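Local atomic coordinates of putative archaeal ammonia monooxygenase subunit B (Candidatus Nitrosocaldus yellowstonii, PDB entry 4O65), a protein that binds copper(II) in the cupredoxin domain of an ammonia monooxygenase B subunit and probably takes part in ammonia oxidation. Residues N89-N101 with V111-Y125. Residues are numbered along the deposited sequence; the frame is centred on the assembly and turned at random.
Sequences NRWEFISRDPPGN and VPYKLCLSALEPGTY
Trp91 meets Tyr125 edge to face: the indole turns its pyrrole edge to the phenol ring, planes 77° apart, with Trp91 NE1 3.6 Å from Tyr125 CD1 and over the centre of the ring. A face of the same indole lies on Ala119, whose CB is 3.7 Å from Trp91 CZ3; the small methyl lets the broad ring settle close to the strand. The Tyr125 hydroxyl donates to Glu121 O at 2.6 Å, approaching from above the carbonyl plane, and this bond helps hold the ring in place. Arg90 bends at chi3 (81°) to bring one face of its guanidinium against that hydroxyl, at angles too poor for a hydrogen bond. Nearby Gly123 adopts a phi of 157°, accessible because it has no side chain.

Phe93 is layered between two partners: Leu117 CD2 makes a CH-pi contact over one face, and the long, flexible Arg96 folds its flat guanidinium over the other, its NH2 held by Ile78 O.

Strand 91-97 runs antiparallel to strand 111-119. Glu92 and Ser118 exchange two backbone bonds, then a classic bulge intervenes: Cys116 O accepts from Ile94 N at 2.8 Å and from Ser95 N at 3.1 Å. The extra residue shifts the register, and Ile94 CD1 packs against Cys116 SG, the sulfur joined to Cys51. Beyond Asp97, the cis peptide precedes Pro98, whose CG presses tightly on Val111 CG1 at 3.5 Å.

Strand 91-97 is an edge strand of its four-stranded sheet, while Tyr125 belongs to the second sheet of the cupredoxin sandwich, next in sequence to the copper ligand His126. The N-H edge of Trp91 is aimed at the electron-rich face of Tyr125, so an aromatic contact with a polar component joins the two sheets.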
ATOM      1  N   ASN A  89      -0.140   9.706   2.040  1.00 49.38           N
ATOM      2  CA  ASN A  89      -1.124  10.777   1.772  1.00 43.66           C
ATOM      3  C   ASN A  89      -2.617  10.386   1.935  1.00 36.77           C
ATOM      4  O   ASN A  89      -3.310  10.788   2.894  1.00 39.06           O
ATOM      5  CB  ASN A  89      -0.922  11.305   0.354  1.00 49.29           C
ATOM      6  CG  ASN A  89      -1.679  12.600   0.120  1.00 50.90           C
ATOM      7  OD1 ASN A  89      -2.227  13.177   1.065  1.00 53.37           O
ATOM      8  ND2 ASN A  89      -1.728  13.056  -1.126  1.00 59.98           N
ATOM      9  N   ARG A  90      -3.130   9.630   0.978  1.00 30.16           N
ATOM     10  CA  ARG A  90      -4.494   9.120   1.088  1.00 28.31           C
ATOM     11  C   ARG A  90      -4.500   7.671   1.552  1.00 24.78           C
ATOM     12  O   ARG A  90      -5.563   7.181   1.951  1.00 22.83           O
ATOM     13  CB  ARG A  90      -5.275   9.313  -0.204  1.00 30.20           C
ATOM     14  CG  ARG A  90      -5.660  10.816  -0.200  1.00 37.25           C
ATOM     15  CD  ARG A  90      -5.950  11.482  -1.513  1.00 45.58           C
ATOM     16  NE  ARG A  90      -7.305  11.204  -1.953  1.00 53.23           N
ATOM     17  CZ  ARG A  90      -8.404  11.845  -1.560  1.00 56.48           C
ATOM     18  NH1 ARG A  90      -8.334  12.840  -0.679  1.00 62.38           N
ATOM     19  NH2 ARG A  90      -9.583  11.471  -2.065  1.00 55.54           N
ATOM     20  N   TRP A  91      -3.323   7.025   1.453  1.00 23.42           N
ATOM     21  CA  TRP A  91      -3.091   5.607   1.866  1.00 23.63           C
ATOM     22  C   TRP A  91      -1.839   5.559   2.680  1.00 25.48           C
ATOM     23  O   TRP A  91      -0.975   6.434   2.516  1.00 27.19           O
ATOM     24  CB  TRP A  91      -2.881   4.724   0.629  1.00 21.12           C
ATOM     25  CG  TRP A  91      -4.144   4.585  -0.186  1.00 21.62           C
ATOM     26  CD1 TRP A  91      -4.658   5.492  -1.104  1.00 22.21           C
ATOM     27  CD2 TRP A  91      -5.125   3.527  -0.098  1.00 20.47           C
ATOM     28  NE1 TRP A  91      -5.856   5.070  -1.616  1.00 21.70           N
ATOM     29  CE2 TRP A  91      -6.195   3.870  -1.065  1.00 22.16           C
ATOM     30  CE3 TRP A  91      -5.226   2.351   0.639  1.00 20.22           C
ATOM     31  CZ2 TRP A  91      -7.306   3.065  -1.262  1.00 21.91           C
ATOM     32  CZ3 TRP A  91      -6.338   1.529   0.414  1.00 20.07           C
ATOM     33  CH2 TRP A  91      -7.358   1.872  -0.513  1.00 22.65           C
ATOM     34  N   GLU A  92      -1.707   4.572   3.559  1.00 22.27           N
ATOM     35  CA  GLU A  92      -0.527   4.420   4.395  1.00 24.41           C
ATOM     36  C   GLU A  92      -0.056   2.971   4.303  1.00 24.68           C
ATOM     37  O   GLU A  92      -0.886   2.064   4.441  1.00 22.84           O
ATOM     38  CB  GLU A  92      -0.988   4.701   5.830  1.00 27.97           C
ATOM     39  CG  GLU A  92       0.077   4.619   6.882  1.00 31.61           C
ATOM     40  CD  GLU A  92      -0.479   5.207   8.144  1.00 35.24           C
ATOM     41  OE1 GLU A  92      -1.145   4.475   8.896  1.00 35.80           O
ATOM     42  OE2 GLU A  92      -0.343   6.437   8.295  1.00 43.27           O
ATOM     43  N   PHE A  93       1.253   2.719   4.160  1.00 23.59           N
ATOM     44  CA  PHE A  93       1.745   1.347   4.282  1.00 26.13           C
ATOM     45  C   PHE A  93       1.646   0.810   5.705  1.00 25.07           C
ATOM     46  O   PHE A  93       1.879   1.524   6.701  1.00 25.60           O
ATOM     47  CB  PHE A  93       3.154   1.108   3.681  1.00 29.40           C
ATOM     48  CG  PHE A  93       3.108   0.760   2.210  1.00 30.78           C
ATOM     49  CD1 PHE A  93       2.896  -0.564   1.802  1.00 33.81           C
ATOM     50  CD2 PHE A  93       3.166   1.766   1.235  1.00 36.80           C
ATOM     51  CE1 PHE A  93       2.819  -0.896   0.458  1.00 36.44           C
ATOM     52  CE2 PHE A  93       3.086   1.439  -0.118  1.00 38.66           C
ATOM     53  CZ  PHE A  93       2.905   0.110  -0.505  1.00 35.58           C
ATOM     54  N   ILE A  94       1.239  -0.445   5.782  1.00 20.97           N
ATOM     55  CA  ILE A  94       1.275  -1.192   7.009  1.00 22.16           C
ATOM     56  C   ILE A  94       2.478  -2.140   6.919  1.00 23.49           C
ATOM     57  O   ILE A  94       3.234  -2.269   7.893  1.00 23.67           O
ATOM     58  CB  ILE A  94      -0.020  -1.997   7.252  1.00 22.10           C
ATOM     59  CG1 ILE A  94      -1.185  -1.034   7.515  1.00 22.66           C
ATOM     60  CG2 ILE A  94       0.188  -3.046   8.384  1.00 23.88           C
ATOM     61  CD1 ILE A  94      -2.556  -1.696   7.393  1.00 21.37           C
ATOM     62  N   SER A  95       2.629  -2.831   5.778  1.00 21.13           N
ATOM     63  CA  SER A  95       3.693  -3.762   5.619  1.00 23.34           C
ATOM     64  C   SER A  95       3.928  -4.067   4.136  1.00 22.24           C
ATOM     65  O   SER A  95       3.093  -3.801   3.263  1.00 20.81           O
ATOM     66  CB  SER A  95       3.442  -5.065   6.409  1.00 24.20           C
ATOM     67  OG  SER A  95       2.339  -5.801   5.875  1.00 26.65           O
ATOM     68  N   ARG A  96       5.129  -4.556   3.868  1.00 23.83           N
ATOM     69  CA  ARG A  96       5.520  -4.943   2.493  1.00 24.20           C
ATOM     70  C   ARG A  96       6.294  -6.228   2.568  1.00 25.00           C
ATOM     71  O   ARG A  96       7.095  -6.445   3.517  1.00 25.93           O
ATOM     72  CB  ARG A  96       6.482  -3.940   1.864  1.00 28.40           C
ATOM     73  CG  ARG A  96       5.914  -2.620   1.418  1.00 33.78           C
ATOM     74  CD  ARG A  96       7.139  -1.734   1.189  1.00 39.70           C
ATOM     75  NE  ARG A  96       6.856  -0.620   0.293  1.00 46.26           N
ATOM     76  CZ  ARG A  96       6.523   0.600   0.713  1.00 45.64           C
ATOM     77  NH1 ARG A  96       6.434   0.851   2.026  1.00 44.43           N
ATOM     78  NH2 ARG A  96       6.292   1.567  -0.171  1.00 46.42           N
ATOM     79  N   ASP A  97       6.100  -7.090   1.559  1.00 22.79           N
ATOM     80  CA  ASP A  97       6.987  -8.239   1.375  1.00 25.02           C
ATOM     81  C   ASP A  97       7.305  -8.245  -0.111  1.00 24.74           C
ATOM     82  O   ASP A  97       6.375  -8.125  -0.907  1.00 23.02           O
ATOM     83  CB  ASP A  97       6.236  -9.509   1.751  1.00 28.28           C
ATOM     84  CG  ASP A  97       7.116 -10.744   1.721  1.00 37.76           C
ATOM     85  OD1 ASP A  97       8.306 -10.682   2.084  1.00 34.77           O
ATOM     86  OD2 ASP A  97       6.595 -11.790   1.310  1.00 41.86           O
ATOM     87  N   PRO A  98       8.593  -8.307  -0.495  1.00 26.26           N
ATOM     88  CA  PRO A  98       9.822  -8.314   0.363  1.00 28.61           C
ATOM     89  C   PRO A  98       9.858  -7.101   1.321  1.00 28.84           C
ATOM     90  O   PRO A  98       9.322  -6.051   0.992  1.00 30.66           O
ATOM     91  CB  PRO A  98      10.939  -8.116  -0.664  1.00 30.00           C
ATOM     92  CG  PRO A  98      10.401  -8.726  -1.918  1.00 28.88           C
ATOM     93  CD  PRO A  98       8.944  -8.292  -1.923  1.00 27.68           C
ATOM     94  N   PRO A  99      10.507  -7.241   2.490  1.00 31.00           N
ATOM     95  CA  PRO A  99      10.515  -6.162   3.505  1.00 35.15           C
ATOM     96  C   PRO A  99      11.508  -4.993   3.337  1.00 36.43           C
ATOM     97  O   PRO A  99      11.282  -3.928   3.916  1.00 40.10           O
ATOM     98  CB  PRO A  99      10.835  -6.930   4.804  1.00 34.10           C
ATOM     99  CG  PRO A  99      11.666  -8.072   4.352  1.00 35.72           C
ATOM    100  CD  PRO A  99      11.063  -8.504   3.028  1.00 32.51           C
ATOM    101  N   GLY A 100      12.622  -5.154   2.632  1.00 36.64           N
ATOM    102  CA  GLY A 100      13.588  -4.013   2.620  1.00 40.11           C
ATOM    103  C   GLY A 100      13.040  -2.784   1.865  1.00 43.32           C
ATOM    104  O   GLY A 100      12.121  -2.936   1.072  1.00 46.53           O
ATOM    105  N   ASN A 101      13.593  -1.586   2.113  1.00 40.94           N
ATOM    106  CA  ASN A 101      13.303  -0.376   1.317  1.00 42.10           C
ATOM    107  C   ASN A 101      13.578  -0.604  -0.178  1.00 37.93           C
ATOM    108  O   ASN A 101      12.872  -0.075  -1.037  1.00 35.96           O
ATOM    109  CB  ASN A 101      14.178   0.801   1.769  1.00 49.93           C
ATOM    110  CG  ASN A 101      13.881   1.253   3.191  1.00 54.29           C
ATOM    111  OD1 ASN A 101      14.615   0.918   4.124  1.00 64.23           O
ATOM    112  ND2 ASN A 101      12.813   2.024   3.360  1.00 57.94           N
ATOM    113  N   VAL A 111       9.706 -12.864  -7.905  1.00 23.33           N
ATOM    114  CA  VAL A 111       9.660 -12.430  -6.506  1.00 25.33           C
ATOM    115  C   VAL A 111       8.142 -12.274  -6.186  1.00 24.11           C
ATOM    116  O   VAL A 111       7.488 -11.351  -6.727  1.00 23.46           O
ATOM    117  CB  VAL A 111      10.423 -11.085  -6.306  1.00 26.64           C
ATOM    118  CG1 VAL A 111      10.240 -10.544  -4.881  1.00 28.88           C
ATOM    119  CG2 VAL A 111      11.927 -11.316  -6.537  1.00 27.10           C
ATOM    120  N   PRO A 112       7.589 -13.138  -5.301  1.00 23.10           N
ATOM    121  CA  PRO A 112       6.198 -12.865  -4.852  1.00 22.85           C
ATOM    122  C   PRO A 112       6.186 -11.627  -4.004  1.00 21.20           C
ATOM    123  O   PRO A 112       7.184 -11.339  -3.286  1.00 22.05           O
ATOM    124  CB  PRO A 112       5.804 -14.116  -3.999  1.00 24.94           C
ATOM    125  CG  PRO A 112       7.080 -14.864  -3.789  1.00 29.37           C
ATOM    126  CD  PRO A 112       8.106 -14.446  -4.831  1.00 26.46           C
ATOM    127  N   TYR A 113       5.105 -10.842  -4.091  1.00 18.82           N
ATOM    128  CA  TYR A 113       5.031  -9.626  -3.231  1.00 18.38           C
ATOM    129  C   TYR A 113       3.682  -9.554  -2.536  1.00 18.13           C
ATOM    130  O   TYR A 113       2.676 -10.129  -3.018  1.00 18.43           O
ATOM    131  CB  TYR A 113       5.301  -8.340  -4.073  1.00 17.63           C
ATOM    132  CG  TYR A 113       4.159  -7.941  -4.986  1.00 18.03           C
ATOM    133  CD1 TYR A 113       3.155  -7.068  -4.541  1.00 17.80           C
ATOM    134  CD2 TYR A 113       4.156  -8.338  -6.343  1.00 17.29           C
ATOM    135  CE1 TYR A 113       2.077  -6.715  -5.391  1.00 18.60           C
ATOM    136  CE2 TYR A 113       3.137  -7.964  -7.192  1.00 18.45           C
ATOM    137  CZ  TYR A 113       2.123  -7.134  -6.727  1.00 17.40           C
ATOM    138  OH  TYR A 113       1.135  -6.796  -7.596  1.00 17.73           O
ATOM    139  N   LYS A 114       3.659  -8.799  -1.441  1.00 18.51           N
ATOM    140  CA  LYS A 114       2.426  -8.538  -0.705  1.00 19.68           C
ATOM    141  C   LYS A 114       2.546  -7.133  -0.114  1.00 20.49           C
ATOM    142  O   LYS A 114       3.534  -6.797   0.595  1.00 22.08           O
ATOM    143  CB  LYS A 114       2.177  -9.574   0.384  1.00 20.62           C
ATOM    144  CG  LYS A 114       1.009  -9.158   1.333  1.00 22.45           C
ATOM    145  CD  LYS A 114       0.579 -10.404   2.109  1.00 24.45           C
ATOM    146  CE  LYS A 114      -0.406 -10.095   3.249  1.00 25.83           C
ATOM    147  NZ  LYS A 114      -0.967 -11.340   3.929  1.00 28.63           N
ATOM    148  N   LEU A 115       1.566  -6.299  -0.434  1.00 18.43           N
ATOM    149  CA  LEU A 115       1.487  -4.950   0.108  1.00 20.00           C
ATOM    150  C   LEU A 115       0.239  -4.891   0.985  1.00 20.10           C
ATOM    151  O   LEU A 115      -0.846  -5.403   0.604  1.00 20.93           O
ATOM    152  CB  LEU A 115       1.280  -3.932  -1.012  1.00 20.57           C
ATOM    153  CG  LEU A 115       2.133  -4.140  -2.265  1.00 23.18           C
ATOM    154  CD1 LEU A 115       1.812  -3.016  -3.235  1.00 23.32           C
ATOM    155  CD2 LEU A 115       3.579  -4.108  -1.834  1.00 23.75           C
ATOM    156  N   CYS A 116       0.409  -4.311   2.170  1.00 19.70           N
ATOM    157  CA  CYS A 116      -0.712  -4.180   3.095  1.00 18.64           C
ATOM    158  C   CYS A 116      -0.780  -2.688   3.416  1.00 18.11           C
ATOM    159  O   CYS A 116       0.231  -2.140   3.863  1.00 18.70           O
ATOM    160  CB  CYS A 116      -0.457  -4.936   4.367  1.00 21.89           C
ATOM    161  SG  CYS A 116      -2.009  -5.021   5.355  1.00 29.12           S
ATOM    162  N   LEU A 117      -1.948  -2.076   3.205  1.00 18.07           N
ATOM    163  CA  LEU A 117      -2.135  -0.603   3.346  1.00 19.02           C
ATOM    164  C   LEU A 117      -3.412  -0.291   4.095  1.00 18.70           C
ATOM    165  O   LEU A 117      -4.338  -1.100   4.110  1.00 19.32           O
ATOM    166  CB  LEU A 117      -2.264   0.091   1.961  1.00 21.27           C
ATOM    167  CG  LEU A 117      -1.043  -0.088   1.038  1.00 22.46           C
ATOM    168  CD1 LEU A 117      -1.370  -1.148   0.004  1.00 24.85           C
ATOM    169  CD2 LEU A 117      -0.695   1.237   0.384  1.00 26.01           C
ATOM    170  N   SER A 118      -3.401   0.855   4.758  1.00 17.78           N
ATOM    171  CA  SER A 118      -4.573   1.433   5.396  1.00 17.61           C
ATOM    172  C   SER A 118      -5.110   2.577   4.515  1.00 18.05           C
ATOM    173  O   SER A 118      -4.335   3.462   4.078  1.00 19.51           O
ATOM    174  CB  SER A 118      -4.159   2.032   6.747  1.00 18.18           C
ATOM    175  OG  SER A 118      -5.286   2.710   7.260  1.00 17.94           O
ATOM    176  N   ALA A 119      -6.398   2.546   4.184  1.00 17.77           N
ATOM    177  CA  ALA A 119      -7.018   3.702   3.515  1.00 18.00           C
ATOM    178  C   ALA A 119      -7.197   4.823   4.522  1.00 19.15           C
ATOM    179  O   ALA A 119      -7.847   4.631   5.581  1.00 18.98           O
ATOM    180  CB  ALA A 119      -8.393   3.301   2.978  1.00 19.27           C
ATOM    181  N   LEU A 120      -6.690   6.014   4.194  1.00 18.67           N
ATOM    182  CA  LEU A 120      -6.812   7.169   5.139  1.00 19.35           C
ATOM    183  C   LEU A 120      -7.943   8.144   4.810  1.00 20.47           C
ATOM    184  O   LEU A 120      -8.564   8.765   5.729  1.00 20.51           O
ATOM    185  CB  LEU A 120      -5.480   7.935   5.193  1.00 20.76           C
ATOM    186  CG  LEU A 120      -4.240   7.171   5.601  1.00 21.78           C
ATOM    187  CD1 LEU A 120      -3.012   8.090   5.577  1.00 23.69           C
ATOM    188  CD2 LEU A 120      -4.417   6.576   7.001  1.00 22.65           C
ATOM    189  N   GLU A 121      -8.263   8.298   3.523  1.00 20.65           N
ATOM    190  CA  GLU A 121      -9.191   9.363   3.133  1.00 21.45           C
ATOM    191  C   GLU A 121     -10.220   8.847   2.164  1.00 21.99           C
ATOM    192  O   GLU A 121      -9.903   7.947   1.310  1.00 22.30           O
ATOM    193  CB  GLU A 121      -8.397  10.567   2.523  1.00 24.14           C
ATOM    194  CG  GLU A 121      -7.160  10.950   3.326  1.00 23.61           C
ATOM    195  CD  GLU A 121      -7.489  11.523   4.710  1.00 28.28           C
ATOM    196  OE1 GLU A 121      -8.645  11.927   4.922  1.00 27.69           O
ATOM    197  OE2 GLU A 121      -6.584  11.578   5.577  1.00 29.51           O
ATOM    198  N   PRO A 122     -11.452   9.356   2.275  1.00 22.44           N
ATOM    199  CA  PRO A 122     -12.529   8.863   1.449  1.00 23.73           C
ATOM    200  C   PRO A 122     -12.306   9.240  -0.034  1.00 24.29           C
ATOM    201  O   PRO A 122     -11.629  10.246  -0.329  1.00 25.32           O
ATOM    202  CB  PRO A 122     -13.775   9.551   2.037  1.00 24.84           C
ATOM    203  CG  PRO A 122     -13.258  10.840   2.487  1.00 25.66           C
ATOM    204  CD  PRO A 122     -11.923  10.474   3.134  1.00 23.35           C
ATOM    205  N   GLY A 123     -12.817   8.396  -0.918  1.00 25.34           N
ATOM    206  CA  GLY A 123     -12.726   8.667  -2.333  1.00 26.98           C
ATOM    207  C   GLY A 123     -12.834   7.390  -3.139  1.00 25.83           C
ATOM    208  O   GLY A 123     -12.938   6.291  -2.592  1.00 25.06           O
ATOM    209  N   THR A 124     -12.796   7.566  -4.451  1.00 25.39           N
ATOM    210  CA  THR A 124     -12.851   6.434  -5.379  1.00 27.52           C
ATOM    211  C   THR A 124     -11.512   6.436  -6.059  1.00 25.39           C
ATOM    212  O   THR A 124     -11.098   7.447  -6.628  1.00 25.51           O
ATOM    213  CB  THR A 124     -14.005   6.579  -6.388  1.00 29.56           C
ATOM    214  OG1 THR A 124     -15.233   6.300  -5.720  1.00 32.72           O
ATOM    215  CG2 THR A 124     -13.826   5.564  -7.533  1.00 31.25           C
ATOM    216  N   TYR A 125     -10.782   5.325  -5.940  1.00 24.00           N
ATOM    217  CA  TYR A 125      -9.370   5.282  -6.361  1.00 24.60           C
ATOM    218  C   TYR A 125      -9.200   4.216  -7.433  1.00 24.72           C
ATOM    219  O   TYR A 125      -9.764   3.137  -7.324  1.00 28.41           O
ATOM    220  CB  TYR A 125      -8.431   4.923  -5.174  1.00 22.57           C
ATOM    221  CG  TYR A 125      -8.503   5.899  -4.017  1.00 23.35           C
ATOM    222  CD1 TYR A 125      -7.679   7.039  -4.009  1.00 25.15           C
ATOM    223  CD2 TYR A 125      -9.377   5.688  -2.940  1.00 22.79           C
ATOM    224  CE1 TYR A 125      -7.731   7.954  -2.964  1.00 25.95           C
ATOM    225  CE2 TYR A 125      -9.449   6.625  -1.909  1.00 23.19           C
ATOM    226  CZ  TYR A 125      -8.622   7.730  -1.920  1.00 25.40           C
ATOM    227  OH  TYR A 125      -8.673   8.671  -0.914  1.00 25.63           O
TER
HETATM  228  O   HOH W   1       3.065  -7.240   3.495  1.00 27.00           O